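Putative Glycerophosphoryl diester phosphodiesterase (Silicibacter pomeroyi, PDB 3L12) belongs to the glycerophosphoryl diester phosphodiesterase family, has a TIM-barrel fold and carries a bound magnesium ion. Local coordinates at residues L269-W274 with G289-V294. Residues are numbered along the deposited sequence; the frame is centred on the assembly and turned at random.
Sequences LIVLTW and GVDGIV
T273 sits opposite I293, and L272 opposite G292, in a parallel pairing in which strand 270-273 runs beside 292-294 at 31°, their axes approaching to 4.7 Å. Parallel strands bond in a staggered pattern, and here T273 reaches the two residues flanking I293: its N donates to G292 O, 3.0 Å away, while its O accepts V294 N in an almost straight bond. Two residues earlier, V271 O receives D291 N and, weakly, G292 N. Where the strand geometry of the second segment has not yet begun, a side chain takes over the pairing: D291 OD1 accepts V271 N at 2.8 Å, on its anti side and 31° out of the carboxylate plane. OD1 also hydrogen-bonds H265 NE2 and OD2 takes G13 N; these bonds hold the buried carboxylate and would be expected to favour its charged form. I270 CG2, anti to the backbone N, lies 3.7 Å from D291 CB, the two side chains crossing at about a right angle. The segments are neighbouring staves of the TIM barrel, joined by a beta-alpha-beta crossover through helix 279-288, which ends in a Schellman motif at G289, with V290 and D291 preceding the strand. On the face bearing T273, V290 CG1 lies 4.1 Å from both V271 CG1 and T273 CG2, beneath helix 258-266. On the other face L272 CD2 folds over the side-chain-less G292, 3.7 Å from its CA. Beyond T273, where the W274 side chain lies about 7 Å from the magnesium ion, W274 CB packs 3.6 Å from V294 CB, while the indole turns away, NE1 bonding C250 O and the ring meeting Y252 edge-to-face.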
ATOM      1  N   LEU A 269      30.872 -11.654  -4.301  1.00 13.85           N
ATOM      2  CA  LEU A 269      29.948 -10.820  -3.496  1.00 12.24           C
ATOM      3  C   LEU A 269      28.586 -10.752  -4.126  1.00 12.20           C
ATOM      4  O   LEU A 269      28.437 -10.943  -5.345  1.00 11.16           O
ATOM      5  CB  LEU A 269      30.493  -9.393  -3.379  1.00 13.01           C
ATOM      6  CG  LEU A 269      31.867  -9.186  -2.779  1.00 13.01           C
ATOM      7  CD1 LEU A 269      32.431  -7.767  -2.982  1.00 13.61           C
ATOM      8  CD2 LEU A 269      31.849  -9.587  -1.284  1.00 12.76           C
ATOM      9  N   ILE A 270      27.581 -10.507  -3.281  1.00 10.71           N
ATOM     10  CA  ILE A 270      26.206 -10.222  -3.727  1.00 10.75           C
ATOM     11  C   ILE A 270      26.117  -8.688  -3.774  1.00 11.46           C
ATOM     12  O   ILE A 270      26.688  -8.044  -2.898  1.00 11.13           O
ATOM     13  CB  ILE A 270      25.195 -10.865  -2.789  1.00 10.38           C
ATOM     14  CG1 ILE A 270      25.174 -12.385  -3.001  1.00 11.35           C
ATOM     15  CG2 ILE A 270      23.774 -10.255  -2.990  1.00 11.01           C
ATOM     16  CD1 ILE A 270      24.283 -13.191  -1.982  1.00 11.54           C
ATOM     17  N   VAL A 271      25.420  -8.108  -4.775  1.00  8.65           N
ATOM     18  CA  VAL A 271      25.319  -6.687  -4.921  1.00  9.41           C
ATOM     19  C   VAL A 271      23.850  -6.277  -4.849  1.00 10.09           C
ATOM     20  O   VAL A 271      23.031  -6.727  -5.673  1.00  9.69           O
ATOM     21  CB  VAL A 271      25.934  -6.206  -6.235  1.00 10.03           C
ATOM     22  CG1 VAL A 271      25.888  -4.697  -6.343  1.00 10.52           C
ATOM     23  CG2 VAL A 271      27.389  -6.759  -6.373  1.00 10.65           C
ATOM     24  N   LEU A 272      23.528  -5.477  -3.854  1.00  7.37           N
ATOM     25  CA  LEU A 272      22.156  -4.948  -3.678  1.00  8.70           C
ATOM     26  C   LEU A 272      22.295  -3.444  -3.796  1.00 10.36           C
ATOM     27  O   LEU A 272      23.043  -2.816  -3.015  1.00 12.95           O
ATOM     28  CB  LEU A 272      21.575  -5.321  -2.334  1.00 10.62           C
ATOM     29  CG  LEU A 272      21.548  -6.788  -1.907  1.00 10.56           C
ATOM     30  CD1 LEU A 272      20.814  -6.814  -0.559  1.00 12.96           C
ATOM     31  CD2 LEU A 272      20.837  -7.672  -2.925  1.00  8.38           C
ATOM     32  N   THR A 273      21.598  -2.831  -4.739  1.00  7.93           N
ATOM     33  CA  THR A 273      21.690  -1.387  -4.868  1.00  9.07           C
ATOM     34  C   THR A 273      20.434  -0.704  -4.284  1.00  8.36           C
ATOM     35  O   THR A 273      19.342  -1.327  -4.168  1.00 10.71           O
ATOM     36  CB  THR A 273      21.983  -0.995  -6.305  1.00  9.42           C
ATOM     37  OG1 THR A 273      22.350   0.398  -6.332  1.00  9.95           O
ATOM     38  CG2 THR A 273      20.784  -1.352  -7.208  1.00  6.28           C
ATOM     39  N   TRP A 274      20.597   0.566  -3.891  1.00 10.16           N
ATOM     40  CA  TRP A 274      19.601   1.326  -3.131  1.00  7.89           C
ATOM     41  C   TRP A 274      19.711   2.803  -3.405  1.00  8.48           C
ATOM     42  O   TRP A 274      20.750   3.193  -3.994  1.00  9.58           O
ATOM     43  CB  TRP A 274      19.823   1.132  -1.594  1.00  6.99           C
ATOM     44  CG  TRP A 274      21.157   1.621  -1.158  1.00  7.89           C
ATOM     45  CD1 TRP A 274      22.323   0.931  -1.209  1.00  8.21           C
ATOM     46  CD2 TRP A 274      21.472   2.925  -0.664  1.00  8.53           C
ATOM     47  NE1 TRP A 274      23.364   1.739  -0.812  1.00  9.45           N
ATOM     48  CE2 TRP A 274      22.878   2.964  -0.473  1.00  9.10           C
ATOM     49  CE3 TRP A 274      20.717   4.081  -0.402  1.00 11.32           C
ATOM     50  CZ2 TRP A 274      23.525   4.080   0.032  1.00  9.07           C
ATOM     51  CZ3 TRP A 274      21.386   5.203   0.080  1.00 10.76           C
ATOM     52  CH2 TRP A 274      22.776   5.182   0.283  1.00 10.90           C
ATOM     53  N   GLY A 289      22.637  -6.143 -13.838  1.00 13.31           N
ATOM     54  CA  GLY A 289      22.902  -7.455 -13.275  1.00 13.34           C
ATOM     55  C   GLY A 289      23.014  -7.499 -11.738  1.00 12.72           C
ATOM     56  O   GLY A 289      23.434  -8.485 -11.210  1.00 11.23           O
ATOM     57  N   VAL A 290      22.602  -6.445 -11.031  1.00 11.83           N
ATOM     58  CA  VAL A 290      22.613  -6.482  -9.573  1.00  9.79           C
ATOM     59  C   VAL A 290      21.745  -7.640  -9.122  1.00  9.81           C
ATOM     60  O   VAL A 290      20.768  -8.050  -9.825  1.00  8.15           O
ATOM     61  CB  VAL A 290      22.132  -5.136  -8.929  1.00  9.75           C
ATOM     62  CG1 VAL A 290      23.068  -3.981  -9.295  1.00 11.57           C
ATOM     63  CG2 VAL A 290      20.659  -4.816  -9.312  1.00  9.82           C
ATOM     64  N   ASP A 291      22.075  -8.155  -7.953  1.00  8.42           N
ATOM     65  CA  ASP A 291      21.320  -9.248  -7.366  1.00  8.07           C
ATOM     66  C   ASP A 291      19.970  -8.764  -6.864  1.00  7.60           C
ATOM     67  O   ASP A 291      18.997  -9.527  -6.919  1.00  7.85           O
ATOM     68  CB  ASP A 291      22.079  -9.845  -6.207  1.00  6.88           C
ATOM     69  CG  ASP A 291      23.335 -10.528  -6.659  1.00  8.75           C
ATOM     70  OD1 ASP A 291      24.390  -9.851  -6.682  1.00  9.95           O
ATOM     71  OD2 ASP A 291      23.243 -11.686  -7.037  1.00 11.66           O
ATOM     72  N   GLY A 292      19.906  -7.521  -6.426  1.00  8.84           N
ATOM     73  CA  GLY A 292      18.659  -7.000  -5.864  1.00  8.97           C
ATOM     74  C   GLY A 292      18.623  -5.493  -5.817  1.00  8.08           C
ATOM     75  O   GLY A 292      19.658  -4.841  -5.916  1.00  7.30           O
ATOM     76  N   ILE A 293      17.389  -4.994  -5.694  1.00  8.03           N
ATOM     77  CA  ILE A 293      17.063  -3.580  -5.644  1.00  7.00           C
ATOM     78  C   ILE A 293      16.259  -3.236  -4.416  1.00  6.87           C
ATOM     79  O   ILE A 293      15.206  -3.873  -4.153  1.00  7.76           O
ATOM     80  CB  ILE A 293      16.225  -3.202  -6.883  1.00  7.88           C
ATOM     81  CG1 ILE A 293      17.042  -3.380  -8.129  1.00  8.64           C
ATOM     82  CG2 ILE A 293      15.747  -1.745  -6.826  1.00  7.63           C
ATOM     83  CD1 ILE A 293      16.192  -3.260  -9.441  1.00  8.88           C
ATOM     84  N   VAL A 294      16.797  -2.322  -3.604  1.00  7.49           N
ATOM     85  CA  VAL A 294      16.135  -1.773  -2.461  1.00  6.95           C
ATOM     86  C   VAL A 294      15.379  -0.565  -2.983  1.00  6.66           C
ATOM     87  O   VAL A 294      15.954   0.359  -3.576  1.00  9.15           O
ATOM     88  CB  VAL A 294      17.151  -1.336  -1.365  1.00  7.69           C
ATOM     89  CG1 VAL A 294      16.447  -0.754  -0.156  1.00  9.89           C
ATOM     90  CG2 VAL A 294      18.031  -2.536  -0.968  1.00  5.57           C
TER